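Local coordinates for uncharacterized protein (PDB 2Q3L), which is of unknown function but has a SpoIIAA-like (STAS) fold and may associate with membranes and bind a ligand, at residues S4-G12 against F24-Y35; K50-T61 against K83-G92. All coordinates share one frame; numbering follows the deposited sequence.

Contact 1: residues S4-G12 against F24-Y35; sequences SNLHGIAIG and FKAVGKLTHEDY
The antiparallel hairpin that opens this SpoIIAA-like fold pairs strand 7-12 with strand 24-27, and the end of the hairpin away from its turn is tied to the start of helix 32-45 by a histidine-carboxylate hydrogen bond. Gly8 with Val27 and Ala10 with Lys25 are the hydrogen-bonded pairs; Val27 N gives to Gly8 O at 2.8 Å. Where the chain turns a corner, Gly28 has positive phi, and a CB there would collide with Leu6 O. Beyond this corner His7 reaches the helix: its CG sits between the backbone N and the carbonyl carbon (chi1 60°), which swings ND1 to Asp34 OD2 at 2.6 Å. The bond lies in the imidazole plane and uses the syn lone pair of OD2, while ring and carboxylate planes are 40° apart. Thr31 N meets the same oxygen from above the carboxylate plane, and Asp34 N returns a bond to Thr31 OG1, a capping box. Asp34 thus serves both helix cap and strand, and two donors probably stabilise its negative charge. NE2 of His7 bonds to Asn5 OD1 of the second subunit, and Asn5 OD1 takes the same bond from His7 of that subunit, where the sheet runs on across the interface. Two waters bridge Asn5 ND2 to the backbone of Lys29. On the face turned to helix 32-45, Ile11 CD1 lies 3.4 Å from Phe24 CE2. Next to them Ile9 CD1 sits over the centre of the Tyr35 ring, 3.8 Å from its centroid and 10° off the ring normal.

Contact 2: residues K50-T61 against K83-G92; sequences KTPEIVALIDIT and KEFKRVAIIG
Strands 54-60 and 87-91 run parallel, their axes 4.7 Å apart at closest approach and 13° from alignment, with a beta bulge between Ile54 and Val55 where the register slips by one. At the bulged end Glu84 O takes a straight bond from Ile54 N at 3.0 Å and a weak one from Glu53 N. Farther on the ladder is regular, from Ala56 N on Arg87 O to Ile60 N on Ile91 O. On one face Ile54 lays CB over the Phe85 ring, offset toward its rim; with CG1 anti to the carbonyl carbon (chi1 -54°), CG2 is left on the side of the ring, and that methyl comes within 3.5 Å of Phe85 CE2. Ala56 CB meets the same ring at its edge, and Ile58 CD1 continues the apolar row onto Val88 CG1 at 3.7 Å. Ile58 and Ile90 lie side by side, while Ile60 CD1 touches Ile90 CG2. On the other face, Leu57 CD1 presses tightly on Ile91 CD1 (3.3 Å), and Val55 CG1 lies over the guanidinium of Arg87, whose NE bonds to Leu125 O in helix 118-125. Where the chain turns a corner at Thr61, Asp59 OD1 accepts from Thr61 N at 2.8 Å, nearly along its C-O axis, and through its syn lone pair from Thr61 OG1 at 2.6 Å. An alanine in place of Asp59 would remove this double acceptor, and is likely to leave the Thr61 amide and hydroxyl without their mate. Joined through helix 68-81, the two strands make the beta-alpha-beta unit at the heart of the STAS-type sheet.

Contact 1 and contact 2 lie about 17 Å apart, centre to centre, and come in series along the chain: contact 1 closes within helix 32-45 before contact 2 opens ahead of strand 54-66. Both belong to one mixed sheet, in which strand 19-30 of contact 1 is the direct neighbour of strand 54-66 of contact 2. Probable hydrogen bonds Phe24 N to Leu57 O and Asp59 N to Phe24 O join them, and Phe24 also packs on Ile58. Contact 2 lies nearer the centre of the chain (about 6 Å between centres, against about 11 Å), whereas contact 1 carries the sheet to its edge and on to the second subunit.

Contact 1: residues S4-G12 against F24-Y35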
loop_
_atom_site.group_PDB
_atom_site.type_symbol
_atom_site.label_atom_id
_atom_site.label_comp_id
_atom_site.label_asym_id
_atom_site.label_seq_id
_atom_site.Cartn_x
_atom_site.Cartn_y
_atom_site.Cartn_z
ATOM N N SER A 4 -1.791 11.876 -1.931
ATOM C CA SER A 4 -2.381 11.362 -3.192
ATOM C C SER A 4 -1.283 11.050 -4.224
ATOM O O SER A 4 -1.369 11.409 -5.381
ATOM C CB SER A 4 -3.446 12.315 -3.731
ATOM O OG SER A 4 -2.976 13.645 -3.733
ATOM N N ASN A 5 -0.259 10.347 -3.756
ATOM C CA ASN A 5 0.895 9.942 -4.548
ATOM C C ASN A 5 0.574 9.043 -5.757
ATOM O O ASN A 5 -0.247 8.135 -5.669
ATOM C CB ASN A 5 1.946 9.245 -3.639
ATOM C CG ASN A 5 1.364 8.002 -2.780
ATOM O OD1 ASN A 5 0.477 8.168 -1.910
ATOM N ND2 ASN A 5 1.954 6.793 -2.991
ATOM N N LEU A 6 1.210 9.319 -6.888
ATOM C CA LEU A 6 1.003 8.536 -8.109
ATOM C C LEU A 6 1.801 7.242 -8.049
ATOM O O LEU A 6 3.012 7.262 -7.786
ATOM C CB LEU A 6 1.509 9.285 -9.342
ATOM C CG LEU A 6 1.322 8.503 -10.650
ATOM C CD1 LEU A 6 -0.121 8.621 -11.120
ATOM C CD2 LEU A 6 2.247 8.994 -11.704
ATOM N N HIS A 7 1.155 6.133 -8.380
ATOM C CA HIS A 7 1.859 4.843 -8.399
ATOM C C HIS A 7 1.182 3.874 -9.323
ATOM O O HIS A 7 0.043 4.083 -9.718
ATOM C CB HIS A 7 1.932 4.257 -6.980
ATOM C CG HIS A 7 0.586 4.009 -6.382
ATOM N ND1 HIS A 7 -0.015 2.757 -6.382
ATOM C CD2 HIS A 7 -0.295 4.852 -5.801
ATOM C CE1 HIS A 7 -1.199 2.849 -5.800
ATOM N NE2 HIS A 7 -1.400 4.112 -5.453
ATOM N N GLY A 8 1.905 2.836 -9.694
ATOM C CA GLY A 8 1.358 1.761 -10.495
ATOM C C GLY A 8 2.380 0.987 -11.287
ATOM O O GLY A 8 3.556 1.328 -11.325
ATOM N N ILE A 9 1.898 -0.057 -11.939
ATOM C CA ILE A 9 2.712 -0.836 -12.863
ATOM C C ILE A 9 1.996 -0.820 -14.181
ATOM O O ILE A 9 0.816 -1.128 -14.237
ATOM C CB ILE A 9 2.894 -2.290 -12.427
ATOM C CG1 ILE A 9 3.306 -2.355 -10.958
ATOM C CG2 ILE A 9 3.896 -2.978 -13.296
ATOM C CD1 ILE A 9 3.373 -3.762 -10.377
ATOM N N ALA A 10 2.701 -0.381 -15.230
ATOM C CA ALA A 10 2.214 -0.458 -16.597
ATOM C C ALA A 10 2.865 -1.721 -17.151
ATOM O O ALA A 10 4.054 -1.914 -16.948
ATOM C CB ALA A 10 2.688 0.755 -17.434
ATOM N N ILE A 11 2.081 -2.565 -17.814
ATOM C CA ILE A 11 2.579 -3.770 -18.476
ATOM C C ILE A 11 2.110 -3.774 -19.933
ATOM O O ILE A 11 0.957 -3.449 -20.229
ATOM C CB ILE A 11 2.171 -5.079 -17.755
ATOM C CG1 ILE A 11 2.790 -6.292 -18.437
ATOM C CG2 ILE A 11 0.664 -5.262 -17.657
ATOM C CD1 ILE A 11 2.673 -7.537 -17.628
ATOM N N GLY A 12 3.006 -4.096 -20.854
ATOM C CA GLY A 12 2.622 -4.198 -22.239
ATOM C C GLY A 12 3.590 -5.076 -23.000
ATOM O O GLY A 12 4.611 -5.456 -22.466
ATOM N N PHE A 24 7.570 -3.568 -18.665
ATOM C CA PHE A 24 6.987 -3.109 -17.419
ATOM C C PHE A 24 7.553 -1.748 -17.117
ATOM O O PHE A 24 8.707 -1.437 -17.444
ATOM C CB PHE A 24 7.397 -3.988 -16.240
ATOM C CG PHE A 24 7.044 -5.430 -16.391
ATOM C CD1 PHE A 24 7.859 -6.267 -17.101
ATOM C CD2 PHE A 24 5.916 -5.951 -15.755
ATOM C CE1 PHE A 24 7.543 -7.596 -17.229
ATOM C CE2 PHE A 24 5.589 -7.289 -15.864
ATOM C CZ PHE A 24 6.405 -8.111 -16.606
ATOM N N LYS A 25 6.748 -0.946 -16.447
ATOM C CA LYS A 25 7.188 0.336 -15.960
ATOM C C LYS A 25 6.533 0.487 -14.604
ATOM O O LYS A 25 5.307 0.595 -14.505
ATOM C CB LYS A 25 6.837 1.512 -16.873
ATOM C CG LYS A 25 7.416 2.794 -16.287
ATOM C CD LYS A 25 7.079 4.035 -17.019
ATOM C CE LYS A 25 7.890 5.183 -16.367
ATOM N NZ LYS A 25 7.619 6.442 -16.996
ATOM N N ALA A 26 7.375 0.493 -13.575
ATOM C CA ALA A 26 6.961 0.564 -12.191
ATOM C C ALA A 26 7.157 2.000 -11.683
ATOM O O ALA A 26 8.260 2.559 -11.750
ATOM C CB ALA A 26 7.774 -0.391 -11.395
ATOM N N VAL A 27 6.071 2.583 -11.173
ATOM C CA VAL A 27 6.074 3.981 -10.752
ATOM C C VAL A 27 5.583 4.196 -9.326
ATOM O O VAL A 27 4.570 3.662 -8.920
ATOM C CB VAL A 27 5.151 4.795 -11.675
ATOM C CG1 VAL A 27 5.121 6.251 -11.249
ATOM C CG2 VAL A 27 5.602 4.649 -13.132
ATOM N N GLY A 28 6.309 5.008 -8.579
ATOM C CA GLY A 28 5.909 5.378 -7.222
ATOM C C GLY A 28 6.087 4.263 -6.229
ATOM O O GLY A 28 7.013 3.487 -6.349
ATOM N N LYS A 29 5.178 4.201 -5.251
ATOM C CA LYS A 29 5.205 3.209 -4.179
ATOM C C LYS A 29 4.133 2.169 -4.501
ATOM O O LYS A 29 2.950 2.430 -4.401
ATOM C CB LYS A 29 4.951 3.921 -2.842
ATOM C CG LYS A 29 4.964 3.010 -1.604
ATOM C CD LYS A 29 6.293 2.369 -1.318
ATOM C CE LYS A 29 6.396 1.996 0.162
ATOM N NZ LYS A 29 7.512 1.080 0.444
ATOM N N LEU A 30 4.581 0.979 -4.898
ATOM C CA LEU A 30 3.706 -0.087 -5.372
ATOM C C LEU A 30 2.958 -0.725 -4.218
ATOM O O LEU A 30 3.522 -0.894 -3.123
ATOM C CB LEU A 30 4.518 -1.161 -6.115
ATOM C CG LEU A 30 5.414 -0.636 -7.245
ATOM C CD1 LEU A 30 6.023 -1.853 -7.999
ATOM C CD2 LEU A 30 4.676 0.209 -8.227
ATOM N N THR A 31 1.686 -1.037 -4.479
ATOM C CA THR A 31 0.806 -1.650 -3.524
ATOM C C THR A 31 0.402 -3.020 -4.041
ATOM O O THR A 31 0.654 -3.368 -5.193
ATOM C CB THR A 31 -0.480 -0.845 -3.346
ATOM O OG1 THR A 31 -1.136 -0.789 -4.604
ATOM C CG2 THR A 31 -0.195 0.602 -2.851
ATOM N N HIS A 32 -0.181 -3.800 -3.148
ATOM C CA HIS A 32 -0.713 -5.086 -3.480
ATOM C C HIS A 32 -1.817 -5.008 -4.574
ATOM O O HIS A 32 -1.919 -5.870 -5.459
ATOM C CB HIS A 32 -1.259 -5.690 -2.194
ATOM C CG HIS A 32 -2.109 -6.893 -2.413
ATOM N ND1 HIS A 32 -1.600 -8.086 -2.897
ATOM C CD2 HIS A 32 -3.428 -7.104 -2.188
ATOM C CE1 HIS A 32 -2.574 -8.973 -2.967
ATOM N NE2 HIS A 32 -3.686 -8.417 -2.526
ATOM N N GLU A 33 -2.615 -3.952 -4.516
ATOM C CA GLU A 33 -3.654 -3.694 -5.491
ATOM C C GLU A 33 -3.014 -3.499 -6.866
ATOM O O GLU A 33 -3.579 -3.935 -7.840
ATOM C CB GLU A 33 -4.505 -2.495 -5.105
ATOM C CG GLU A 33 -5.362 -2.710 -3.824
ATOM C CD GLU A 33 -4.564 -2.921 -2.471
ATOM O OE1 GLU A 33 -3.449 -2.343 -2.285
ATOM O OE2 GLU A 33 -5.080 -3.657 -1.574
ATOM N N ASP A 34 -1.821 -2.909 -6.933
ATOM C CA ASP A 34 -1.107 -2.746 -8.216
ATOM C C ASP A 34 -0.700 -4.096 -8.779
ATOM O O ASP A 34 -0.831 -4.288 -9.989
ATOM C CB ASP A 34 0.124 -1.815 -8.095
ATOM C CG ASP A 34 -0.245 -0.396 -7.680
ATOM O OD1 ASP A 34 -1.425 -0.009 -7.850
ATOM O OD2 ASP A 34 0.632 0.309 -7.152
ATOM N N TYR A 35 -0.169 -5.000 -7.927
ATOM C CA TYR A 35 0.190 -6.355 -8.359
ATOM C C TYR A 35 -1.044 -7.141 -8.769
ATOM O O TYR A 35 -0.997 -7.926 -9.705
ATOM C CB TYR A 35 1.037 -7.097 -7.306
ATOM C CG TYR A 35 2.479 -6.686 -7.397
ATOM C CD1 TYR A 35 2.944 -5.528 -6.755
ATOM C CD2 TYR A 35 3.356 -7.377 -8.217
ATOM C CE1 TYR A 35 4.303 -5.081 -6.908
ATOM C CE2 TYR A 35 4.710 -6.965 -8.356
ATOM C CZ TYR A 35 5.160 -5.810 -7.696
ATOM O OH TYR A 35 6.461 -5.415 -7.834
HETATM O O HOH W 1 3.908 6.745 -4.980
HETATM O O HOH W 2 1.190 3.944 -2.677
HETATM O O HOH W 3 -0.939 -1.575 -11.593
#

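Contact 2: residues K50-T61 against K83-G92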
loop_
_atom_site.group_PDB
_atom_site.type_symbol
_atom_site.label_atom_id
_atom_site.label_comp_id
_atom_site.label_asym_id
_atom_site.label_seq_id
_atom_site.Cartn_x
_atom_site.Cartn_y
_atom_site.Cartn_z
ATOM N N LYS A 50 6.610 -22.759 -20.905
ATOM C CA LYS A 50 7.151 -23.613 -19.846
ATOM C C LYS A 50 8.669 -23.749 -20.008
ATOM O O LYS A 50 9.291 -24.634 -19.411
ATOM C CB LYS A 50 6.488 -25.009 -19.910
ATOM C CG LYS A 50 4.976 -25.008 -19.877
ATOM C CD LYS A 50 4.438 -26.435 -20.089
ATOM C CE LYS A 50 2.914 -26.477 -20.286
ATOM N NZ LYS A 50 2.513 -25.936 -21.612
ATOM N N THR A 51 9.256 -22.907 -20.858
ATOM C CA THR A 51 10.696 -22.948 -21.105
ATOM C C THR A 51 11.217 -21.523 -21.043
ATOM O O THR A 51 10.422 -20.576 -21.112
ATOM C CB THR A 51 11.033 -23.576 -22.459
ATOM O OG1 THR A 51 10.246 -22.966 -23.471
ATOM C CG2 THR A 51 10.746 -25.118 -22.480
ATOM N N PRO A 52 12.532 -21.363 -20.840
ATOM C CA PRO A 52 13.084 -19.986 -20.710
ATOM C C PRO A 52 13.129 -19.251 -22.044
ATOM O O PRO A 52 14.140 -19.229 -22.708
ATOM C CB PRO A 52 14.471 -20.189 -20.080
ATOM C CG PRO A 52 14.694 -21.648 -19.968
ATOM C CD PRO A 52 13.554 -22.409 -20.655
ATOM N N GLU A 53 12.016 -18.623 -22.392
ATOM C CA GLU A 53 11.841 -17.978 -23.700
ATOM C C GLU A 53 11.583 -16.517 -23.684
ATOM O O GLU A 53 11.724 -15.850 -24.692
ATOM C CB GLU A 53 10.573 -18.540 -24.355
ATOM C CG GLU A 53 10.586 -20.012 -24.539
ATOM C CD GLU A 53 11.561 -20.491 -25.598
ATOM O OE1 GLU A 53 12.357 -19.674 -26.146
ATOM O OE2 GLU A 53 11.513 -21.710 -25.869
ATOM N N ILE A 54 11.173 -16.025 -22.548
ATOM C CA ILE A 54 10.739 -14.670 -22.463
ATOM C C ILE A 54 11.862 -13.704 -22.168
ATOM O O ILE A 54 12.755 -13.975 -21.363
ATOM C CB ILE A 54 9.644 -14.572 -21.394
ATOM C CG1 ILE A 54 8.560 -15.577 -21.739
ATOM C CG2 ILE A 54 9.096 -13.142 -21.284
ATOM C CD1 ILE A 54 7.517 -15.651 -20.728
ATOM N N VAL A 55 11.799 -12.555 -22.820
ATOM C CA VAL A 55 12.730 -11.508 -22.525
ATOM C C VAL A 55 11.897 -10.323 -22.078
ATOM O O VAL A 55 10.914 -10.001 -22.702
ATOM C CB VAL A 55 13.692 -11.188 -23.716
ATOM C CG1 VAL A 55 14.463 -12.453 -24.112
ATOM C CG2 VAL A 55 12.978 -10.593 -24.942
ATOM N N ALA A 56 12.282 -9.685 -20.983
ATOM C CA ALA A 56 11.557 -8.502 -20.477
ATOM C C ALA A 56 12.426 -7.276 -20.182
ATOM O O ALA A 56 13.645 -7.385 -19.958
ATOM C CB ALA A 56 10.802 -8.879 -19.194
ATOM N N LEU A 57 11.779 -6.120 -20.222
ATOM C CA LEU A 57 12.352 -4.843 -19.826
ATOM C C LEU A 57 11.532 -4.319 -18.661
ATOM O O LEU A 57 10.296 -4.315 -18.730
ATOM C CB LEU A 57 12.308 -3.834 -20.981
ATOM C CG LEU A 57 12.857 -2.397 -20.756
ATOM C CD1 LEU A 57 13.420 -1.801 -21.976
ATOM C CD2 LEU A 57 11.786 -1.482 -20.240
ATOM N N ILE A 58 12.200 -3.854 -17.604
ATOM C CA ILE A 58 11.508 -3.288 -16.424
ATOM C C ILE A 58 12.147 -1.935 -16.172
ATOM O O ILE A 58 13.341 -1.866 -15.868
ATOM C CB ILE A 58 11.638 -4.165 -15.157
ATOM C CG1 ILE A 58 11.292 -5.625 -15.472
ATOM C CG2 ILE A 58 10.764 -3.620 -14.008
ATOM C CD1 ILE A 58 11.463 -6.537 -14.325
ATOM N N ASP A 59 11.362 -0.879 -16.399
ATOM C CA ASP A 59 11.787 0.505 -16.192
ATOM C C ASP A 59 11.402 0.843 -14.736
ATOM O O ASP A 59 10.218 0.849 -14.350
ATOM C CB ASP A 59 11.135 1.422 -17.251
ATOM C CG ASP A 59 11.434 2.924 -17.035
ATOM O OD1 ASP A 59 11.857 3.329 -15.940
ATOM O OD2 ASP A 59 11.190 3.721 -17.964
ATOM N N ILE A 60 12.437 1.026 -13.926
ATOM C CA ILE A 60 12.288 1.426 -12.545
ATOM C C ILE A 60 12.790 2.856 -12.319
ATOM O O ILE A 60 13.028 3.237 -11.173
ATOM C CB ILE A 60 13.012 0.434 -11.571
ATOM C CG1 ILE A 60 14.539 0.423 -11.774
ATOM C CG2 ILE A 60 12.442 -0.978 -11.751
ATOM C CD1 ILE A 60 15.268 -0.485 -10.759
ATOM N N THR A 61 12.903 3.652 -13.385
ATOM C CA THR A 61 13.391 5.027 -13.267
ATOM C C THR A 61 12.520 5.919 -12.346
ATOM O O THR A 61 13.026 6.868 -11.730
ATOM C CB THR A 61 13.516 5.751 -14.646
ATOM O OG1 THR A 61 12.227 5.821 -15.302
ATOM C CG2 THR A 61 14.525 5.058 -15.552
ATOM N N LYS A 83 11.314 -18.593 -14.004
ATOM C CA LYS A 83 12.111 -19.577 -14.755
ATOM C C LYS A 83 11.829 -19.444 -16.278
ATOM O O LYS A 83 12.635 -19.866 -17.093
ATOM C CB LYS A 83 11.810 -21.003 -14.201
ATOM C CG LYS A 83 12.685 -22.169 -14.701
ATOM C CD LYS A 83 14.168 -21.995 -14.341
ATOM C CE LYS A 83 15.107 -23.138 -14.872
ATOM N NZ LYS A 83 14.791 -24.498 -14.298
ATOM N N GLU A 84 10.674 -18.858 -16.631
ATOM C CA GLU A 84 10.281 -18.672 -18.020
ATOM C C GLU A 84 10.949 -17.500 -18.697
ATOM O O GLU A 84 10.845 -17.359 -19.898
ATOM C CB GLU A 84 8.742 -18.595 -18.168
ATOM C CG GLU A 84 8.100 -19.960 -18.168
ATOM C CD GLU A 84 8.133 -20.678 -16.835
ATOM O OE1 GLU A 84 7.506 -20.142 -15.889
ATOM O OE2 GLU A 84 8.742 -21.793 -16.752
ATOM N N PHE A 85 11.639 -16.666 -17.918
ATOM C CA PHE A 85 12.407 -15.513 -18.444
ATOM C C PHE A 85 13.878 -15.865 -18.593
ATOM O O PHE A 85 14.509 -16.265 -17.590
ATOM C CB PHE A 85 12.312 -14.340 -17.471
ATOM C CG PHE A 85 10.946 -13.776 -17.377
ATOM C CD1 PHE A 85 9.976 -14.429 -16.693
ATOM C CD2 PHE A 85 10.623 -12.592 -18.008
ATOM C CE1 PHE A 85 8.688 -13.930 -16.640
ATOM C CE2 PHE A 85 9.343 -12.089 -17.932
ATOM C CZ PHE A 85 8.387 -12.778 -17.266
ATOM N N LYS A 86 14.423 -15.729 -19.819
ATOM C CA LYS A 86 15.859 -15.950 -20.049
ATOM C C LYS A 86 16.671 -14.699 -19.821
ATOM O O LYS A 86 17.802 -14.791 -19.377
ATOM C CB LYS A 86 16.182 -16.489 -21.445
ATOM C CG LYS A 86 15.682 -15.718 -22.606
ATOM C CD LYS A 86 16.054 -16.501 -23.879
ATOM C CE LYS A 86 15.393 -15.921 -25.085
ATOM N NZ LYS A 86 15.817 -16.692 -26.299
ATOM N N ARG A 87 16.124 -13.531 -20.178
ATOM C CA ARG A 87 16.815 -12.262 -19.942
ATOM C C ARG A 87 15.867 -11.212 -19.473
ATOM O O ARG A 87 14.760 -11.112 -19.970
ATOM C CB ARG A 87 17.542 -11.723 -21.192
ATOM C CG ARG A 87 18.643 -12.609 -21.721
ATOM C CD ARG A 87 19.444 -11.890 -22.848
ATOM N NE ARG A 87 18.660 -11.848 -24.085
ATOM C CZ ARG A 87 18.563 -12.869 -24.946
ATOM N NH1 ARG A 87 19.202 -14.000 -24.709
ATOM N NH2 ARG A 87 17.824 -12.768 -26.053
ATOM N N VAL A 88 16.341 -10.416 -18.523
ATOM C CA VAL A 88 15.627 -9.264 -18.016
ATOM C C VAL A 88 16.558 -8.030 -17.949
ATOM O O VAL A 88 17.582 -8.009 -17.254
ATOM C CB VAL A 88 14.990 -9.546 -16.641
ATOM C CG1 VAL A 88 14.067 -8.399 -16.244
ATOM C CG2 VAL A 88 14.202 -10.844 -16.707
ATOM N N ALA A 89 16.173 -6.999 -18.678
ATOM C CA ALA A 89 16.886 -5.722 -18.691
ATOM C C ALA A 89 16.245 -4.785 -17.684
ATOM O O ALA A 89 15.073 -4.540 -17.778
ATOM C CB ALA A 89 16.790 -5.086 -20.059
ATOM N N ILE A 90 17.031 -4.248 -16.751
ATOM C CA ILE A 90 16.540 -3.265 -15.822
ATOM C C ILE A 90 17.005 -1.879 -16.235
ATOM O O ILE A 90 18.166 -1.662 -16.408
ATOM C CB ILE A 90 17.054 -3.526 -14.412
ATOM C CG1 ILE A 90 16.722 -4.971 -13.982
ATOM C CG2 ILE A 90 16.473 -2.522 -13.442
ATOM C CD1 ILE A 90 15.285 -5.302 -13.999
ATOM N N ILE A 91 16.080 -0.946 -16.364
ATOM C CA ILE A 91 16.385 0.423 -16.736
ATOM C C ILE A 91 16.180 1.309 -15.530
ATOM O O ILE A 91 15.076 1.417 -15.021
ATOM C CB ILE A 91 15.513 0.884 -17.902
ATOM C CG1 ILE A 91 15.845 0.013 -19.103
ATOM C CG2 ILE A 91 15.777 2.364 -18.251
ATOM C CD1 ILE A 91 15.222 0.459 -20.368
ATOM N N GLY A 92 17.256 1.918 -15.054
ATOM C CA GLY A 92 17.159 2.814 -13.912
ATOM C C GLY A 92 18.293 3.814 -13.911
ATOM O O GLY A 92 18.852 4.124 -14.952
#